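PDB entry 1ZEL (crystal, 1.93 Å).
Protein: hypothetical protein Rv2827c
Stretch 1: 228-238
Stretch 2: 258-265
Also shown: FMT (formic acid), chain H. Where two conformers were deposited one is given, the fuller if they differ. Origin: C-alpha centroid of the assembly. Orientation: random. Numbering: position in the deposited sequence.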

ATOM      1  N   THR A 228      19.356   3.337 -15.541  1.00 18.61           N
ATOM      2  CA  THR A 228      19.823   2.034 -16.036  1.00 17.71           C
ATOM      3  C   THR A 228      19.941   1.028 -14.918  1.00 17.49           C
ATOM      4  O   THR A 228      19.670  -0.162 -15.097  1.00 16.61           O
ATOM      5  N   SER A 229      20.341   1.507 -13.737  1.00 18.28           N
ATOM      6  CA  SER A 229      20.435   0.649 -12.558  1.00 18.96           C
ATOM      7  C   SER A 229      19.146  -0.097 -12.235  1.00 18.87           C
ATOM      8  O   SER A 229      19.195  -1.241 -11.787  1.00 18.11           O
ATOM      9  N   ALA A 230      17.998   0.550 -12.453  1.00 19.39           N
ATOM     10  CA  ALA A 230      16.689  -0.092 -12.233  1.00 19.03           C
ATOM     11  C   ALA A 230      16.493  -1.267 -13.168  1.00 20.21           C
ATOM     12  O   ALA A 230      16.019  -2.319 -12.748  1.00 19.33           O
ATOM     13  N   TRP A 231      16.889  -1.079 -14.436  1.00 19.39           N
ATOM     14  CA  TRP A 231      16.823  -2.119 -15.442  1.00 18.99           C
ATOM     15  C   TRP A 231      17.712  -3.289 -15.057  1.00 18.78           C
ATOM     16  O   TRP A 231      17.295  -4.451 -15.133  1.00 19.16           O
ATOM     17  N   GLN A 232      18.932  -2.978 -14.623  1.00 18.51           N
ATOM     18  CA  GLN A 232      19.875  -4.019 -14.161  1.00 18.04           C
ATOM     19  C   GLN A 232      19.288  -4.818 -13.013  1.00 17.96           C
ATOM     20  O   GLN A 232      19.269  -6.061 -13.050  1.00 18.27           O
ATOM     21  N   ARG A 233      18.818  -4.110 -11.992  1.00 17.48           N
ATOM     22  CA  ARG A 233      18.220  -4.770 -10.841  1.00 18.79           C
ATOM     23  C   ARG A 233      16.953  -5.552 -11.154  1.00 19.18           C
ATOM     24  O   ARG A 233      16.773  -6.680 -10.655  1.00 18.72           O
ATOM     25  N   ALA A 234      16.107  -5.005 -12.026  1.00 18.74           N
ATOM     26  CA  ALA A 234      14.856  -5.692 -12.384  1.00 20.00           C
ATOM     27  C   ALA A 234      15.156  -6.960 -13.147  1.00 19.65           C
ATOM     28  O   ALA A 234      14.504  -7.991 -12.958  1.00 19.82           O
ATOM     29  N   SER A 235      16.142  -6.873 -14.035  1.00 20.58           N
ATOM     30  CA  SER A 235      16.528  -8.021 -14.838  1.00 20.65           C
ATOM     31  C   SER A 235      17.151  -9.111 -13.982  1.00 19.97           C
ATOM     32  O   SER A 235      16.884 -10.306 -14.191  1.00 19.44           O
ATOM     33  N   TYR A 236      17.967  -8.700 -13.011  1.00 20.29           N
ATOM     34  CA  TYR A 236      18.527  -9.620 -12.027  1.00 19.59           C
ATOM     35  C   TYR A 236      17.456 -10.298 -11.148  1.00 19.56           C
ATOM     36  O   TYR A 236      17.606 -11.461 -10.760  1.00 18.93           O
ATOM     37  N   LEU A 237      16.394  -9.569 -10.811  1.00 19.08           N
ATOM     38  CA  LEU A 237      15.241 -10.187 -10.115  1.00 19.21           C
ATOM     39  C   LEU A 237      14.580 -11.280 -10.972  1.00 19.10           C
ATOM     40  O   LEU A 237      14.252 -12.369 -10.471  1.00 20.28           O
ATOM     41  N   LEU A 238      14.441 -11.041 -12.274  1.00 19.01           N
ATOM     42  CA  LEU A 238      13.929 -12.101 -13.148  1.00 19.44           C
ATOM     43  C   LEU A 238      14.812 -13.333 -13.075  1.00 19.32           C
ATOM     44  O   LEU A 238      14.305 -14.445 -12.973  1.00 18.83           O
ATOM     45  N   VAL A 258      25.714   2.016 -22.335  1.00 32.65           N
ATOM     46  CA  VAL A 258      26.796   1.836 -21.360  1.00 33.11           C
ATOM     47  C   VAL A 258      26.205   1.561 -20.009  1.00 32.70           C
ATOM     48  O   VAL A 258      25.259   2.227 -19.580  1.00 33.24           O
ATOM     49  N   MET A 259      26.758   0.559 -19.344  1.00 32.09           N
ATOM     50  CA  MET A 259      26.173   0.035 -18.143  1.00 31.52           C
ATOM     51  C   MET A 259      27.203   0.063 -17.030  1.00 31.29           C
ATOM     52  O   MET A 259      27.989  -0.868 -16.896  1.00 31.12           O
ATOM     53  N   PRO A 260      27.223   1.147 -16.236  1.00 31.07           N
ATOM     54  CA  PRO A 260      28.056   1.191 -15.019  1.00 30.72           C
ATOM     55  C   PRO A 260      27.736   0.016 -14.099  1.00 29.61           C
ATOM     56  O   PRO A 260      26.640  -0.536 -14.182  1.00 29.10           O
ATOM     57  N   VAL A 261      28.665  -0.364 -13.225  1.00 29.02           N
ATOM     58  CA  VAL A 261      28.361  -1.445 -12.271  1.00 28.97           C
ATOM     59  C   VAL A 261      27.376  -0.892 -11.239  1.00 29.00           C
ATOM     60  O   VAL A 261      27.529   0.240 -10.790  1.00 28.27           O
ATOM     61  N   THR A 262      26.352  -1.667 -10.892  1.00 28.61           N
ATOM     62  CA  THR A 262      25.406  -1.214  -9.881  1.00 28.81           C
ATOM     63  C   THR A 262      25.378  -2.158  -8.695  1.00 28.90           C
ATOM     64  O   THR A 262      25.682  -3.346  -8.845  1.00 28.78           O
ATOM     65  N   ARG A 263      25.049  -1.626  -7.515  1.00 28.53           N
ATOM     66  CA  ARG A 263      24.878  -2.455  -6.326  0.50 29.14           C
ATOM     67  C   ARG A 263      23.397  -2.687  -6.078  1.00 29.38           C
ATOM     68  O   ARG A 263      22.580  -1.793  -6.284  1.00 30.77           O
ATOM     69  N   PHE A 264      23.063  -3.896  -5.651  1.00 29.63           N
ATOM     70  CA  PHE A 264      21.718  -4.236  -5.248  1.00 29.28           C
ATOM     71  C   PHE A 264      21.809  -4.280  -3.750  1.00 30.11           C
ATOM     72  O   PHE A 264      22.338  -5.226  -3.195  1.00 29.53           O
ATOM     73  N   THR A 265      21.342  -3.221  -3.102  1.00 30.82           N
ATOM     74  CA  THR A 265      21.543  -3.041  -1.672  1.00 31.96           C
ATOM     75  C   THR A 265      20.483  -2.071  -1.139  1.00 32.89           C
ATOM     76  O   THR A 265      20.017  -1.205  -1.873  1.00 32.30           O
TER

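Residues 228-238 form a helix whose side chains pack against the extended segment 258-265, of which 262-264 is a strand running at 48° to the helix. Together the two stretches bury 514 Å², most of it through F264, R233 and Q232, with T262 close behind.

F264 contributes the largest share. Its CA-to-CB bond points sideways, but with chi1 t the ring reaches back to the helix and lies among three side chains. R233 crosses one face: CD sits 3.8 Å from the centroid of the F264 ring, close to the ring normal, in a CH-pi contact. The guanidinium lies farther out, with CZ of R233 6.0 Å from the same centroid, so any cation-pi attraction is weak at most. L237 (m, t) meets the ring at its edge, its CG 3.8 Å from F264 CE1; although its CA-to-CB bond also points sideways, the end of the side chain comes nearer. Y236, pointing toward the strand with chi1 t, completes this apolar cluster through its CD2, 3.7 Å from F264 CD1.

The CA-to-CB bond of R233 points toward the strand, and the m, t, m course of chi1 to chi3 lays the aliphatic part over F264 while carrying NH1 to the backbone. There NH1 donates a hydrogen bond to R263 O at 3.0 Å, the carbonyl lying near the guanidinium plane. T262 OG1 is also only 3.1 Å from R233 NH1, but the angle is too poor for a hydrogen bond. NE and NH2 are satisfied elsewhere in the structure.

The preceding residue, Q232, also points toward the second stretch, with chi1 m and chi2 t. Its NE2 donates to P260 O at 3.0 Å and lies 3.4 Å from M259 CG and 3.7 Å from T262 CG2. Water 2 forms a second link, donating to Q232 OE1 at 2.6 Å and to P260 O at 3.1 Å, so the carbonyl accepts from both NE2 and the water. T262 (chi1 t) points inward in return; its OG1 approaches S229 CB to 3.3 Å.

At the start of the helix, T228 (chi1 m) points toward the loop and places CG2 4.1 Å from M259 CG. Water 1 bridges the two stretches here by donating to T228 OG1 at 2.8 Å and to V258 O at 2.7 Å. The same OG1 of T228 donates to O1 of the formic acid at 2.7 Å, a molecule probably from the crystallisation liquor whose O1 lies over one face of the W231 ring.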

ATOM      1  CB  THR A 228      21.155   2.200 -16.772  1.00 18.50           C
ATOM      2  OG1 THR A 228      20.970   3.175 -17.807  1.00 18.23           O
ATOM      3  CG2 THR A 228      21.626   0.875 -17.379  1.00 14.78           C
ATOM      4  CB  SER A 229      20.911   1.450 -11.340  1.00 19.96           C
ATOM      5  OG  SER A 229      20.053   2.536 -11.094  1.00 22.60           O
ATOM      6  CB  ALA A 230      15.549   0.922 -12.399  1.00 19.35           C
ATOM      7  CB  TRP A 231      17.283  -1.562 -16.796  1.00 19.49           C
ATOM      8  CG  TRP A 231      16.301  -0.656 -17.449  1.00 17.65           C
ATOM      9  CD1 TRP A 231      16.085   0.661 -17.169  1.00 21.02           C
ATOM     10  CD2 TRP A 231      15.419  -0.999 -18.534  1.00 18.11           C
ATOM     11  NE1 TRP A 231      15.113   1.168 -18.020  1.00 19.94           N
ATOM     12  CE2 TRP A 231      14.691   0.169 -18.864  1.00 20.74           C
ATOM     13  CE3 TRP A 231      15.184  -2.180 -19.261  1.00 21.30           C
ATOM     14  CZ2 TRP A 231      13.730   0.189 -19.895  1.00 22.62           C
ATOM     15  CZ3 TRP A 231      14.224  -2.171 -20.276  1.00 20.12           C
ATOM     16  CH2 TRP A 231      13.496  -0.992 -20.573  1.00 20.75           C
ATOM     17  CB  GLN A 232      21.221  -3.400 -13.757  1.00 17.59           C
ATOM     18  CG  GLN A 232      21.975  -2.788 -14.935  1.00 19.28           C
ATOM     19  CD  GLN A 232      23.078  -1.865 -14.479  1.00 20.54           C
ATOM     20  OE1 GLN A 232      22.875  -0.665 -14.388  1.00 20.79           O
ATOM     21  NE2 GLN A 232      24.246  -2.420 -14.171  1.00 18.53           N
ATOM     22  CB  ARG A 233      18.030  -3.789  -9.686  1.00 18.47           C
ATOM     23  CG  ARG A 233      19.363  -3.252  -9.204  1.00 19.53           C
ATOM     24  CD  ARG A 233      19.270  -2.625  -7.851  1.00 24.43           C
ATOM     25  NE  ARG A 233      18.649  -1.323  -7.926  1.00 28.85           N
ATOM     26  CZ  ARG A 233      19.299  -0.166  -7.886  1.00 28.30           C
ATOM     27  NH1 ARG A 233      20.622  -0.128  -7.790  1.00 25.68           N
ATOM     28  NH2 ARG A 233      18.606   0.962  -7.946  1.00 24.93           N
ATOM     29  CB  ALA A 234      13.957  -4.771 -13.231  1.00 19.77           C
ATOM     30  CB  SER A 235      17.456  -7.614 -15.978  1.00 20.70           C
ATOM     31  OG  SER A 235      16.827  -6.633 -16.768  1.00 22.39           O
ATOM     32  CB  TYR A 236      19.501  -8.862 -11.123  1.00 19.68           C
ATOM     33  CG  TYR A 236      20.170  -9.741 -10.104  1.00 18.15           C
ATOM     34  CD1 TYR A 236      21.098 -10.700 -10.493  1.00 17.85           C
ATOM     35  CD2 TYR A 236      19.892  -9.605  -8.745  1.00 15.87           C
ATOM     36  CE1 TYR A 236      21.735 -11.515  -9.562  1.00 20.86           C
ATOM     37  CE2 TYR A 236      20.522 -10.425  -7.805  1.00 21.86           C
ATOM     38  CZ  TYR A 236      21.435 -11.375  -8.220  1.00 24.22           C
ATOM     39  OH  TYR A 236      22.064 -12.172  -7.288  1.00 23.66           O
ATOM     40  CB  LEU A 237      14.221  -9.109  -9.650  1.00 19.49           C
ATOM     41  CG  LEU A 237      14.694  -8.213  -8.472  1.00 20.31           C
ATOM     42  CD1 LEU A 237      13.677  -7.099  -8.205  1.00 20.35           C
ATOM     43  CD2 LEU A 237      14.959  -8.998  -7.172  1.00 19.68           C
ATOM     44  CB  LEU A 238      13.776 -11.643 -14.597  1.00 19.27           C
ATOM     45  CG  LEU A 238      12.708 -10.580 -14.897  1.00 23.70           C
ATOM     46  CD1 LEU A 238      12.494 -10.404 -16.391  1.00 16.34           C
ATOM     47  CD2 LEU A 238      11.402 -10.907 -14.227  1.00 27.66           C
ATOM     48  CB  VAL A 258      27.774   3.052 -21.277  1.00 33.66           C
ATOM     49  CG1 VAL A 258      28.544   3.220 -22.597  1.00 33.74           C
ATOM     50  CG2 VAL A 258      27.035   4.337 -20.881  1.00 35.85           C
ATOM     51  CB  MET A 259      25.722  -1.395 -18.427  1.00 32.07           C
ATOM     52  CG  MET A 259      24.655  -1.902 -17.540  1.00 32.29           C
ATOM     53  SD  MET A 259      23.663  -3.144 -18.372  1.00 40.11           S
ATOM     54  CE  MET A 259      24.805  -4.502 -18.439  1.00 34.06           C
ATOM     55  CB  PRO A 260      27.626   2.513 -14.363  1.00 30.43           C
ATOM     56  CG  PRO A 260      27.225   3.373 -15.552  1.00 31.18           C
ATOM     57  CD  PRO A 260      26.485   2.407 -16.434  1.00 31.61           C
ATOM     58  CB  VAL A 261      29.620  -2.038 -11.580  1.00 28.91           C
ATOM     59  CG1 VAL A 261      29.219  -3.058 -10.502  1.00 28.62           C
ATOM     60  CG2 VAL A 261      30.534  -2.699 -12.608  1.00 28.22           C
ATOM     61  CB  THR A 262      23.966  -1.065 -10.468  1.00 29.16           C
ATOM     62  OG1 THR A 262      23.185  -0.249  -9.586  1.00 27.76           O
ATOM     63  CG2 THR A 262      23.305  -2.435 -10.614  1.00 28.81           C
ATOM     64  CB  ARG A 263      25.515  -1.794  -5.100  0.50 28.91           C
ATOM     65  CG  ARG A 263      27.030  -1.879  -5.038  0.50 28.47           C
ATOM     66  CD  ARG A 263      27.557  -1.182  -3.771  0.50 31.69           C
ATOM     67  NE  ARG A 263      29.019  -1.176  -3.676  0.50 30.22           N
ATOM     68  CZ  ARG A 263      29.787  -0.089  -3.791  0.50 33.96           C
ATOM     69  NH1 ARG A 263      29.248   1.108  -4.011  0.50 33.29           N
ATOM     70  NH2 ARG A 263      31.106  -0.195  -3.669  0.50 31.00           N
ATOM     71  CB  PHE A 264      21.270  -5.601  -5.801  1.00 28.74           C
ATOM     72  CG  PHE A 264      19.767  -5.725  -5.934  1.00 32.08           C
ATOM     73  CD1 PHE A 264      19.199  -6.370  -7.011  1.00 31.64           C
ATOM     74  CD2 PHE A 264      18.921  -5.157  -4.979  1.00 33.71           C
ATOM     75  CE1 PHE A 264      17.804  -6.455  -7.139  1.00 35.29           C
ATOM     76  CE2 PHE A 264      17.535  -5.235  -5.105  1.00 36.26           C
ATOM     77  CZ  PHE A 264      16.983  -5.874  -6.192  1.00 30.35           C
ATOM     78  CB  THR A 265      22.968  -2.490  -1.348  1.00 31.93           C
ATOM     79  OG1 THR A 265      23.181  -2.524   0.072  1.00 36.21           O
ATOM     80  CG2 THR A 265      23.147  -1.036  -1.843  1.00 29.82           C
TER
HETATM   81  C   FMT H 710      18.062   2.920 -19.247  1.00 24.68           C
HETATM   82  O1  FMT H 710      19.130   2.391 -19.583  1.00 25.19           O
HETATM   83  O2  FMT H 710      17.039   2.878 -19.935  1.00 24.69           O
HETATM   84  O   HOH W   1      23.663   3.861 -18.074  1.00 33.60           O
HETATM   85  O   HOH W   2      24.278   1.383 -13.509  1.00 34.73           O